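Local coordinates for protein ectonucleotide pyrophosphatase/phosphodiesterase family member 5 (PDB 5VEO) that probably hydrolyses nucleotide phosphodiester or pyrophosphate bonds as a zinc-dependent ectoenzyme of the alkaline phosphatase superfamily, at residues G68-N73 with P373-F378. The protein carries 1 engineered substitution. Sequence-based numbering, arbitrary orientation.
With NAG (2-acetamido-2-deoxy-beta-D-glucopyranose), chain H.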
ATOM      1  N   GLY A  68       2.485  -4.350 -10.641  1.00 11.49           N
ATOM      2  CA  GLY A  68       3.855  -4.048 -11.001  1.00 13.46           C
ATOM      3  C   GLY A  68       4.046  -2.679 -11.601  1.00 12.23           C
ATOM      4  O   GLY A  68       5.119  -2.409 -12.157  1.00 15.80           O
ATOM      5  N   LEU A  69       3.045  -1.805 -11.484  1.00 11.51           N
ATOM      6  CA  LEU A  69       3.044  -0.502 -12.128  1.00 11.84           C
ATOM      7  C   LEU A  69       3.187   0.632 -11.123  1.00 12.28           C
ATOM      8  O   LEU A  69       2.717   0.551  -9.991  1.00 12.37           O
ATOM      9  CB  LEU A  69       1.753  -0.287 -12.904  1.00 14.64           C
ATOM     10  CG  LEU A  69       1.564  -1.172 -14.150  1.00 12.71           C
ATOM     11  CD1 LEU A  69       0.125  -1.089 -14.626  1.00 16.74           C
ATOM     12  CD2 LEU A  69       2.523  -0.752 -15.226  1.00 16.34           C
ATOM     13  N   PHE A  70       3.813   1.711 -11.573  1.00 12.04           N
ATOM     14  CA  PHE A  70       3.763   2.971 -10.850  1.00 11.43           C
ATOM     15  C   PHE A  70       2.357   3.554 -10.904  1.00  9.68           C
ATOM     16  O   PHE A  70       1.533   3.185 -11.757  1.00 12.14           O
ATOM     17  CB  PHE A  70       4.758   3.961 -11.443  1.00 14.97           C
ATOM     18  CG  PHE A  70       6.177   3.574 -11.225  1.00 17.89           C
ATOM     19  CD1 PHE A  70       6.697   3.536  -9.947  1.00 19.68           C
ATOM     20  CD2 PHE A  70       6.993   3.241 -12.289  1.00 23.50           C
ATOM     21  CE1 PHE A  70       8.019   3.187  -9.731  1.00 26.39           C
ATOM     22  CE2 PHE A  70       8.321   2.894 -12.082  1.00 25.13           C
ATOM     23  CZ  PHE A  70       8.827   2.854 -10.803  1.00 24.45           C
ATOM     24  N   ALA A  71       2.077   4.465  -9.962  1.00 10.69           N
ATOM     25  CA  ALA A  71       0.717   4.981  -9.806  1.00 11.48           C
ATOM     26  C   ALA A  71       0.237   5.764 -11.027  1.00 12.31           C
ATOM     27  O   ALA A  71      -0.956   5.719 -11.352  1.00 12.41           O
ATOM     28  CB  ALA A  71       0.611   5.849  -8.548  1.00 11.22           C
ATOM     29  N   GLU A  72       1.121   6.492 -11.716  1.00 12.29           N
ATOM     30  CA  GLU A  72       0.647   7.220 -12.884  1.00 13.77           C
ATOM     31  C   GLU A  72       0.146   6.276 -13.971  1.00 14.49           C
ATOM     32  O   GLU A  72      -0.667   6.693 -14.803  1.00 15.60           O
ATOM     33  CB  GLU A  72       1.741   8.147 -13.438  1.00 15.22           C
ATOM     34  CG  GLU A  72       2.909   7.427 -14.121  1.00 16.11           C
ATOM     35  CD  GLU A  72       4.051   8.356 -14.510  1.00 18.39           C
ATOM     36  OE1 GLU A  72       5.073   7.844 -15.022  1.00 23.03           O
ATOM     37  OE2 GLU A  72       3.939   9.583 -14.314  1.00 19.59           O
ATOM     38  N   ASN A  73       0.608   5.022 -13.973  1.00 14.04           N
ATOM     39  CA  ASN A  73       0.184   4.017 -14.936  1.00 14.17           C
ATOM     40  C   ASN A  73      -1.031   3.225 -14.469  1.00 15.99           C
ATOM     41  O   ASN A  73      -1.939   2.996 -15.269  1.00 18.62           O
ATOM     42  CB  ASN A  73       1.335   3.065 -15.236  1.00 17.77           C
ATOM     43  CG  ASN A  73       2.565   3.799 -15.720  1.00 22.39           C
ATOM     44  OD1 ASN A  73       3.590   3.819 -15.056  1.00 30.04           O
ATOM     45  ND2 ASN A  73       2.447   4.447 -16.858  1.00 24.03           N
ATOM     46  N   PRO A 373       2.411  -5.823 -19.162  1.00 25.06           N
ATOM     47  CA  PRO A 373       3.467  -4.804 -19.117  1.00 22.50           C
ATOM     48  C   PRO A 373       3.533  -4.149 -17.746  1.00 21.88           C
ATOM     49  O   PRO A 373       2.509  -3.781 -17.165  1.00 24.52           O
ATOM     50  CB  PRO A 373       3.040  -3.814 -20.201  1.00 26.69           C
ATOM     51  CG  PRO A 373       2.273  -4.676 -21.181  1.00 27.26           C
ATOM     52  CD  PRO A 373       1.499  -5.610 -20.300  1.00 30.16           C
ATOM     53  N   HIS A 374       4.748  -4.014 -17.226  1.00 20.99           N
ATOM     54  CA  HIS A 374       4.928  -3.565 -15.852  1.00 18.35           C
ATOM     55  C   HIS A 374       6.245  -2.805 -15.735  1.00 17.20           C
ATOM     56  O   HIS A 374       7.014  -2.707 -16.693  1.00 22.19           O
ATOM     57  CB  HIS A 374       4.911  -4.752 -14.906  1.00 20.04           C
ATOM     58  CG  HIS A 374       6.011  -5.720 -15.170  1.00 23.52           C
ATOM     59  ND1 HIS A 374       5.842  -6.833 -15.964  1.00 28.81           N
ATOM     60  CD2 HIS A 374       7.310  -5.719 -14.791  1.00 24.30           C
ATOM     61  CE1 HIS A 374       6.983  -7.495 -16.035  1.00 30.01           C
ATOM     62  NE2 HIS A 374       7.890  -6.839 -15.335  1.00 30.96           N
ATOM     63  N   ASN A 375       6.510  -2.285 -14.532  1.00 18.54           N
ATOM     64  CA  ASN A 375       7.659  -1.420 -14.280  1.00 19.96           C
ATOM     65  C   ASN A 375       8.758  -2.063 -13.454  1.00 21.45           C
ATOM     66  O   ASN A 375       9.788  -1.429 -13.231  1.00 28.25           O
ATOM     67  CB  ASN A 375       7.209  -0.136 -13.579  1.00 18.15           C
ATOM     68  CG  ASN A 375       6.314   0.665 -14.440  1.00 18.67           C
ATOM     69  OD1 ASN A 375       5.217   1.045 -14.055  1.00 20.72           O
ATOM     70  ND2 ASN A 375       6.769   0.910 -15.645  1.00 23.32           N
ATOM     71  N   GLY A 376       8.560  -3.280 -12.966  1.00 23.30           N
ATOM     72  CA  GLY A 376       9.554  -3.960 -12.172  1.00 24.20           C
ATOM     73  C   GLY A 376      10.395  -4.883 -13.028  1.00 25.89           C
ATOM     74  O   GLY A 376      10.315  -4.889 -14.257  1.00 29.89           O
ATOM     75  N   SER A 377      11.225  -5.673 -12.357  1.00 28.68           N
ATOM     76  CA  SER A 377      12.072  -6.617 -13.073  1.00 30.13           C
ATOM     77  C   SER A 377      12.242  -7.868 -12.240  1.00 28.24           C
ATOM     78  O   SER A 377      12.683  -7.803 -11.089  1.00 29.28           O
ATOM     79  CB  SER A 377      13.434  -6.021 -13.396  1.00 36.35           C
ATOM     80  OG  SER A 377      14.293  -7.032 -13.908  1.00 40.18           O
ATOM     81  N   PHE A 378      11.899  -9.008 -12.833  1.00 26.80           N
ATOM     82  CA  PHE A 378      12.182 -10.272 -12.180  1.00 24.48           C
ATOM     83  C   PHE A 378      13.667 -10.411 -11.882  1.00 27.61           C
ATOM     84  O   PHE A 378      14.055 -10.973 -10.848  1.00 23.90           O
ATOM     85  CB  PHE A 378      11.712 -11.427 -13.055  1.00 23.84           C
ATOM     86  CG  PHE A 378      12.059 -12.737 -12.494  1.00 25.29           C
ATOM     87  CD1 PHE A 378      13.092 -13.471 -13.029  1.00 28.54           C
ATOM     88  CD2 PHE A 378      11.397 -13.215 -11.390  1.00 27.10           C
ATOM     89  CE1 PHE A 378      13.432 -14.685 -12.490  1.00 28.18           C
ATOM     90  CE2 PHE A 378      11.734 -14.425 -10.845  1.00 30.53           C
ATOM     91  CZ  PHE A 378      12.744 -15.165 -11.401  1.00 26.82           C
TER
HETATM   92  C1  NAG H 510       5.952   1.608 -16.570  1.00 26.32           C
HETATM   93  C2  NAG H 510       6.700   2.596 -17.436  1.00 28.53           C
HETATM   94  C3  NAG H 510       5.760   3.182 -18.477  1.00 31.45           C
HETATM   95  C4  NAG H 510       5.030   2.085 -19.239  1.00 33.37           C
HETATM   96  C5  NAG H 510       4.411   1.065 -18.288  1.00 31.08           C
HETATM   97  C6  NAG H 510       3.861  -0.147 -19.002  1.00 33.41           C
HETATM   98  C7  NAG H 510       8.614   3.845 -16.545  1.00 30.11           C
HETATM   99  C8  NAG H 510       9.049   5.025 -15.732  1.00 33.03           C
HETATM  100  N2  NAG H 510       7.296   3.661 -16.647  1.00 29.42           N
HETATM  101  O3  NAG H 510       6.524   3.975 -19.373  1.00 34.83           O
HETATM  102  O4  NAG H 510       3.997   2.672 -20.020  1.00 43.19           O
HETATM  103  O5  NAG H 510       5.410   0.583 -17.384  1.00 26.58           O
HETATM  104  O6  NAG H 510       4.796  -0.652 -19.944  1.00 35.46           O
HETATM  105  O7  NAG H 510       9.420   3.098 -17.091  1.00 32.21           O
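Asn375 is an N-glycosylation site, its ND2 joined covalently to C1 of the NAG, and two hydrogen bonds lock this residue onto segment 68-73. Asn375 OD1 lies 2.9 Å from Phe70 N and accepts its N-H in the carbonyl plane, on a lone pair, with an N-H...O angle of 165°. Asn375 N donates the second bond to Gly68 O at 2.8 Å, approaching from above that carbonyl's plane. With CG anti to the carbonyl carbon, the Asn375 side chain crosses Phe70 obliquely, its amide plane 27° from the ring plane; CE2 of Phe70 lies 3.6 Å from Asn375 CB. Leu69 crosses Asn375 at about a right angle, bringing CD2 to 3.4 Å from Asn375 OD1. Beside the sugar, Asn73 crosses the glycosylated amide obliquely, the two amide planes 44° apart. An alanine at Asn73 would remove the amide that flanks NAG C1 and would probably loosen packing around the glycan stem. Gly68 has positive phi, and a CB there would clash with His374 CB. The contact thus ties the turn between helix 58-67 and helix 71-74 to the loop linking helix 359-366 with helix 378-381, where Ser377 is the N-cap.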